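Local coordinates for protein Cif-like 1 (Burkholderia cenocepacia, PDB 7JQY) that probably hydrolyses epoxides, as a Cif-like epoxide hydrolase of the alpha/beta hydrolase fold, at residues L192-S204 with A279-P291. The protein carries 1 engineered substitution. Sequence-based numbering, arbitrary orientation.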
loop_
_atom_site.group_PDB
_atom_site.type_symbol
_atom_site.label_atom_id
_atom_site.label_comp_id
_atom_site.label_asym_id
_atom_site.label_seq_id
_atom_site.Cartn_x
_atom_site.Cartn_y
_atom_site.Cartn_z
ATOM N N LEU B 192 8.217 15.429 -11.442
ATOM C CA LEU B 192 7.361 16.371 -12.158
ATOM C C LEU B 192 7.323 17.717 -11.446
ATOM O O LEU B 192 7.344 18.774 -12.089
ATOM C CB LEU B 192 5.944 15.811 -12.300
ATOM C CG LEU B 192 5.518 15.224 -13.646
ATOM C CD1 LEU B 192 6.278 13.928 -13.945
ATOM C CD2 LEU B 192 4.031 14.965 -13.624
ATOM N N ASP B 193 7.245 17.697 -10.115
ATOM C CA ASP B 193 7.239 18.948 -9.370
ATOM C C ASP B 193 8.581 19.649 -9.486
ATOM O O ASP B 193 8.643 20.854 -9.763
ATOM C CB ASP B 193 6.900 18.697 -7.905
ATOM C CG ASP B 193 6.600 19.988 -7.163
ATOM O OD1 ASP B 193 5.445 20.463 -7.254
ATOM O OD2 ASP B 193 7.521 20.531 -6.519
ATOM N N PHE B 194 9.673 18.897 -9.305
ATOM C CA PHE B 194 10.999 19.478 -9.467
ATOM C C PHE B 194 11.128 20.160 -10.826
ATOM O O PHE B 194 11.611 21.299 -10.923
ATOM C CB PHE B 194 12.057 18.388 -9.299
ATOM C CG PHE B 194 13.448 18.906 -9.214
ATOM C CD1 PHE B 194 14.156 19.207 -10.368
ATOM C CD2 PHE B 194 14.053 19.099 -7.981
ATOM C CE1 PHE B 194 15.451 19.705 -10.296
ATOM C CE2 PHE B 194 15.344 19.597 -7.898
ATOM C CZ PHE B 194 16.043 19.900 -9.054
ATOM N N TYR B 195 10.630 19.521 -11.857
ATOM C CA TYR B 195 10.729 20.044 -13.167
ATOM C C TYR B 195 9.888 21.266 -13.410
ATOM O O TYR B 195 10.378 22.225 -13.878
ATOM C CB TYR B 195 10.341 18.971 -14.173
ATOM C CG TYR B 195 11.304 18.738 -15.276
ATOM C CD1 TYR B 195 12.318 17.854 -15.139
ATOM C CD2 TYR B 195 11.184 19.372 -16.456
ATOM C CE1 TYR B 195 13.205 17.622 -16.152
ATOM C CE2 TYR B 195 12.062 19.150 -17.470
ATOM C CZ TYR B 195 13.068 18.265 -17.307
ATOM O OH TYR B 195 13.936 18.025 -18.306
ATOM N N LYS B 196 8.630 21.233 -13.039
ATOM C CA LYS B 196 7.728 22.328 -13.372
ATOM C C LYS B 196 8.050 23.593 -12.590
ATOM O O LYS B 196 7.835 24.697 -13.097
ATOM C CB LYS B 196 6.281 21.904 -13.132
ATOM C CG LYS B 196 5.778 20.882 -14.128
ATOM C CD LYS B 196 4.318 20.629 -13.893
ATOM C CE LYS B 196 3.916 19.199 -14.139
ATOM N NZ LYS B 196 2.445 19.136 -14.405
ATOM N N LYS B 197 8.589 23.460 -11.378
ATOM C CA LYS B 197 8.962 24.635 -10.601
ATOM C C LYS B 197 10.098 25.418 -11.248
ATOM O O LYS B 197 10.240 26.616 -10.986
ATOM C CB LYS B 197 9.363 24.211 -9.184
ATOM C CG LYS B 197 8.217 24.254 -8.208
ATOM C CD LYS B 197 8.563 23.646 -6.870
ATOM C CE LYS B 197 7.464 23.985 -5.875
ATOM N NZ LYS B 197 6.623 22.798 -5.561
ATOM N N ARG B 198 10.888 24.783 -12.111
ATOM C CA ARG B 198 12.037 25.424 -12.733
ATOM C C ARG B 198 11.838 25.698 -14.218
ATOM O O ARG B 198 12.731 26.264 -14.855
ATOM C CB ARG B 198 13.284 24.558 -12.529
ATOM C CG ARG B 198 13.732 24.449 -11.071
ATOM C CD ARG B 198 14.684 23.238 -10.862
ATOM N NE ARG B 198 15.294 23.282 -9.536
ATOM C CZ ARG B 198 14.669 22.944 -8.414
ATOM N NH1 ARG B 198 13.407 22.513 -8.445
ATOM N NH2 ARG B 198 15.304 23.049 -7.254
ATOM N N THR B 199 10.722 25.276 -14.801
ATOM C CA THR B 199 10.471 25.572 -16.201
ATOM C C THR B 199 9.734 26.902 -16.318
ATOM O O THR B 199 9.128 27.396 -15.360
ATOM C CB THR B 199 9.667 24.450 -16.873
ATOM O OG1 THR B 199 9.742 24.584 -18.297
ATOM C CG2 THR B 199 8.206 24.489 -16.452
ATOM N N HIS B 200 9.841 27.511 -17.485
ATOM C CA HIS B 200 8.986 28.652 -17.802
ATOM C C HIS B 200 8.099 28.382 -18.998
ATOM O O HIS B 200 6.948 28.832 -19.022
ATOM C CB HIS B 200 9.802 29.934 -18.050
ATOM C CG HIS B 200 8.950 31.146 -18.246
ATOM N ND1 HIS B 200 8.804 31.765 -19.469
ATOM C CD2 HIS B 200 8.168 31.834 -17.380
ATOM C CE1 HIS B 200 7.982 32.792 -19.345
ATOM N NE2 HIS B 200 7.582 32.854 -18.087
ATOM N N VAL B 201 8.620 27.684 -20.002
ATOM C CA VAL B 201 7.802 27.173 -21.094
ATOM C C VAL B 201 7.037 25.955 -20.590
ATOM O O VAL B 201 7.620 25.051 -19.976
ATOM C CB VAL B 201 8.682 26.817 -22.304
ATOM C CG1 VAL B 201 7.859 26.152 -23.407
ATOM C CG2 VAL B 201 9.389 28.075 -22.830
ATOM N N ALA B 202 5.730 25.924 -20.856
ATOM C CA ALA B 202 4.911 24.792 -20.448
ATOM C C ALA B 202 5.336 23.528 -21.191
ATOM O O ALA B 202 5.432 23.519 -22.422
ATOM C CB ALA B 202 3.434 25.082 -20.705
ATOM N N LEU B 203 5.594 22.460 -20.437
ATOM C CA LEU B 203 5.961 21.170 -20.996
ATOM C C LEU B 203 4.845 20.152 -20.782
ATOM O O LEU B 203 3.965 20.317 -19.932
ATOM C CB LEU B 203 7.258 20.658 -20.368
ATOM C CG LEU B 203 8.347 21.730 -20.342
ATOM C CD1 LEU B 203 9.436 21.349 -19.356
ATOM C CD2 LEU B 203 8.906 21.906 -21.741
ATOM N N SER B 204 4.892 19.083 -21.563
ATOM C CA SER B 204 3.877 18.049 -21.454
ATOM C C SER B 204 4.275 17.092 -20.346
ATOM O O SER B 204 5.455 16.762 -20.196
ATOM C CB SER B 204 3.719 17.294 -22.771
ATOM O OG SER B 204 3.105 16.029 -22.565
ATOM N N ALA B 279 18.776 32.792 -23.391
ATOM C CA ALA B 279 17.566 32.439 -24.122
ATOM C C ALA B 279 16.388 33.239 -23.581
ATOM O O ALA B 279 16.136 33.215 -22.369
ATOM C CB ALA B 279 17.279 30.940 -24.006
ATOM N N PRO B 280 15.630 33.924 -24.437
ATOM C CA PRO B 280 14.506 34.726 -23.941
ATOM C C PRO B 280 13.335 33.843 -23.539
ATOM O O PRO B 280 13.094 32.793 -24.139
ATOM C CB PRO B 280 14.141 35.623 -25.133
ATOM C CG PRO B 280 14.885 35.091 -26.320
ATOM C CD PRO B 280 15.688 33.892 -25.908
ATOM N N ASN B 281 12.646 34.272 -22.479
ATOM C CA ASN B 281 11.450 33.612 -21.944
ATOM C C ASN B 281 11.643 32.100 -21.800
ATOM O O ASN B 281 10.779 31.304 -22.169
ATOM C CB ASN B 281 10.235 33.923 -22.815
ATOM C CG ASN B 281 9.795 35.379 -22.706
ATOM O OD1 ASN B 281 9.709 36.084 -23.708
ATOM N ND2 ASN B 281 9.514 35.830 -21.487
ATOM N N THR B 282 12.759 31.711 -21.182
ATOM C CA THR B 282 13.158 30.311 -21.076
ATOM C C THR B 282 13.578 30.011 -19.649
ATOM O O THR B 282 14.230 30.834 -18.998
ATOM C CB THR B 282 14.317 29.988 -22.025
ATOM O OG1 THR B 282 13.921 30.255 -23.376
ATOM C CG2 THR B 282 14.739 28.525 -21.903
ATOM N N GLY B 283 13.168 28.846 -19.150
ATOM C CA GLY B 283 13.550 28.479 -17.804
ATOM C C GLY B 283 14.835 27.687 -17.730
ATOM O O GLY B 283 15.747 27.873 -18.537
ATOM N N HIS B 284 14.862 26.724 -16.813
ATOM C CA HIS B 284 16.066 25.986 -16.471
ATOM C C HIS B 284 16.404 24.890 -17.473
ATOM O O HIS B 284 17.568 24.483 -17.542
ATOM C CB HIS B 284 15.895 25.382 -15.075
ATOM C CG HIS B 284 17.140 24.783 -14.501
ATOM N ND1 HIS B 284 18.193 25.547 -14.042
ATOM C CD2 HIS B 284 17.491 23.493 -14.288
ATOM C CE1 HIS B 284 19.141 24.752 -13.576
ATOM N NE2 HIS B 284 18.742 23.500 -13.719
ATOM N N TRP B 285 15.434 24.417 -18.256
ATOM C CA TRP B 285 15.599 23.214 -19.085
ATOM C C TRP B 285 15.692 23.606 -20.556
ATOM O O TRP B 285 14.745 23.439 -21.322
ATOM C CB TRP B 285 14.437 22.230 -18.852
ATOM C CG TRP B 285 14.045 22.074 -17.409
ATOM C CD1 TRP B 285 12.958 22.633 -16.785
ATOM C CD2 TRP B 285 14.726 21.298 -16.415
ATOM N NE1 TRP B 285 12.926 22.245 -15.467
ATOM C CE2 TRP B 285 13.999 21.428 -15.214
ATOM C CE3 TRP B 285 15.878 20.501 -16.425
ATOM C CZ2 TRP B 285 14.394 20.803 -14.025
ATOM C CZ3 TRP B 285 16.270 19.878 -15.245
ATOM C CH2 TRP B 285 15.529 20.038 -14.059
ATOM N N LEU B 286 16.869 24.078 -20.959
ATOM C CA LEU B 286 17.030 24.599 -22.314
ATOM C C LEU B 286 16.653 23.598 -23.398
ATOM O O LEU B 286 15.893 23.976 -24.307
ATOM C CB LEU B 286 18.460 25.124 -22.501
ATOM C CG LEU B 286 18.538 26.626 -22.786
ATOM C CD1 LEU B 286 19.977 27.033 -23.068
ATOM C CD2 LEU B 286 17.624 27.017 -23.946
ATOM N N PRO B 287 17.131 22.343 -23.385
ATOM C CA PRO B 287 16.726 21.408 -24.454
ATOM C C PRO B 287 15.234 21.112 -24.477
ATOM O O PRO B 287 14.688 20.842 -25.553
ATOM C CB PRO B 287 17.552 20.148 -24.154
ATOM C CG PRO B 287 18.706 20.627 -23.346
ATOM C CD PRO B 287 18.148 21.744 -22.502
ATOM N N ASP B 288 14.556 21.117 -23.327
ATOM C CA ASP B 288 13.111 20.892 -23.323
ATOM C C ASP B 288 12.339 22.143 -23.717
ATOM O O ASP B 288 11.338 22.055 -24.440
ATOM C CB ASP B 288 12.640 20.425 -21.943
ATOM C CG ASP B 288 13.151 19.047 -21.586
ATOM O OD1 ASP B 288 12.649 18.051 -22.163
ATOM O OD2 ASP B 288 14.054 18.963 -20.728
ATOM N N GLU B 289 12.766 23.308 -23.231
ATOM C CA GLU B 289 11.943 24.507 -23.326
ATOM C C GLU B 289 12.138 25.260 -24.633
ATOM O O GLU B 289 11.159 25.668 -25.260
ATOM C CB GLU B 289 12.236 25.433 -22.150
ATOM C CG GLU B 289 11.809 24.887 -20.816
ATOM C CD GLU B 289 12.040 25.884 -19.705
ATOM O OE1 GLU B 289 11.483 27.013 -19.782
ATOM O OE2 GLU B 289 12.787 25.535 -18.766
ATOM N N ASN B 290 13.386 25.457 -25.052
ATOM C CA ASN B 290 13.700 26.257 -26.237
ATOM C C ASN B 290 14.795 25.572 -27.040
ATOM O O ASN B 290 15.922 26.075 -27.147
ATOM C CB ASN B 290 14.117 27.674 -25.832
ATOM C CG ASN B 290 13.909 28.683 -26.938
ATOM O OD1 ASN B 290 13.680 28.325 -28.095
ATOM N ND2 ASN B 290 13.997 29.955 -26.590
ATOM N N PRO B 291 14.493 24.411 -27.638
ATOM C CA PRO B 291 15.491 23.757 -28.499
ATOM C C PRO B 291 15.746 24.513 -29.792
ATOM O O PRO B 291 16.785 24.293 -30.427
ATOM C CB PRO B 291 14.891 22.367 -28.748
ATOM C CG PRO B 291 13.424 22.546 -28.559
ATOM C CD PRO B 291 13.272 23.594 -27.494
#
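Glu289 and the backbone of His200 and Val201 join two parts of an alpha/beta hydrolase fold. Segment 192-204 belongs to the lid inserted between strands 140-146 and 250-255. Segment 279-291 follows strand 274-279 and includes His284, at a position consistent with the histidine of the family's catalytic triad.

Glu289 OE1 accepts from His200 N at 2.9 Å and from Val201 N at 2.9 Å. Gly283 N is its third donor, on the opposite side of the carboxylate plane from the other two; all three lie well out of plane. OE2 takes Trp285 N on its anti side, tilted out of that plane. Four backbone N-H groups thus grip one carboxylate and would probably stabilise its negative charge. The side chain is extended beyond CG (chi2 -176°), which brings the carboxylate to these donors. Thr199 OG1 lies against Glu289 CD but bonds to Val201 O instead, at 2.7 Å.

The ring of Tyr195 stacks face to face on the five-membered ring of Trp285, with centroids 3.8 Å apart and planes at 7°. Trp285 NE1 donates to Tyr195 O at 3.0 Å, and that carbonyl also accepts Arg198 N. Tyr195 OH gives its proton to Asp288 OD2 at 2.6 Å, meeting it from above the carboxylate plane, and also bonds to Gln59. Asp288 OD1 is satisfied by Arg65 and Tyr211. The edge of Phe194 touches Trp285 CH2, while the Arg198 guanidinium lies over a Phe194 face, its NH1 bonded to Phe194 O and its NH2 to Gln166 O.

Arg198 O accepts His284 N at 2.9 Å. The imidazole ND1 of His284 is hydrogen-bonded to Ser258. His200 ND1 makes a weak bond at 3.4 Å to Asn281 O, which lies in plane at the ring edge.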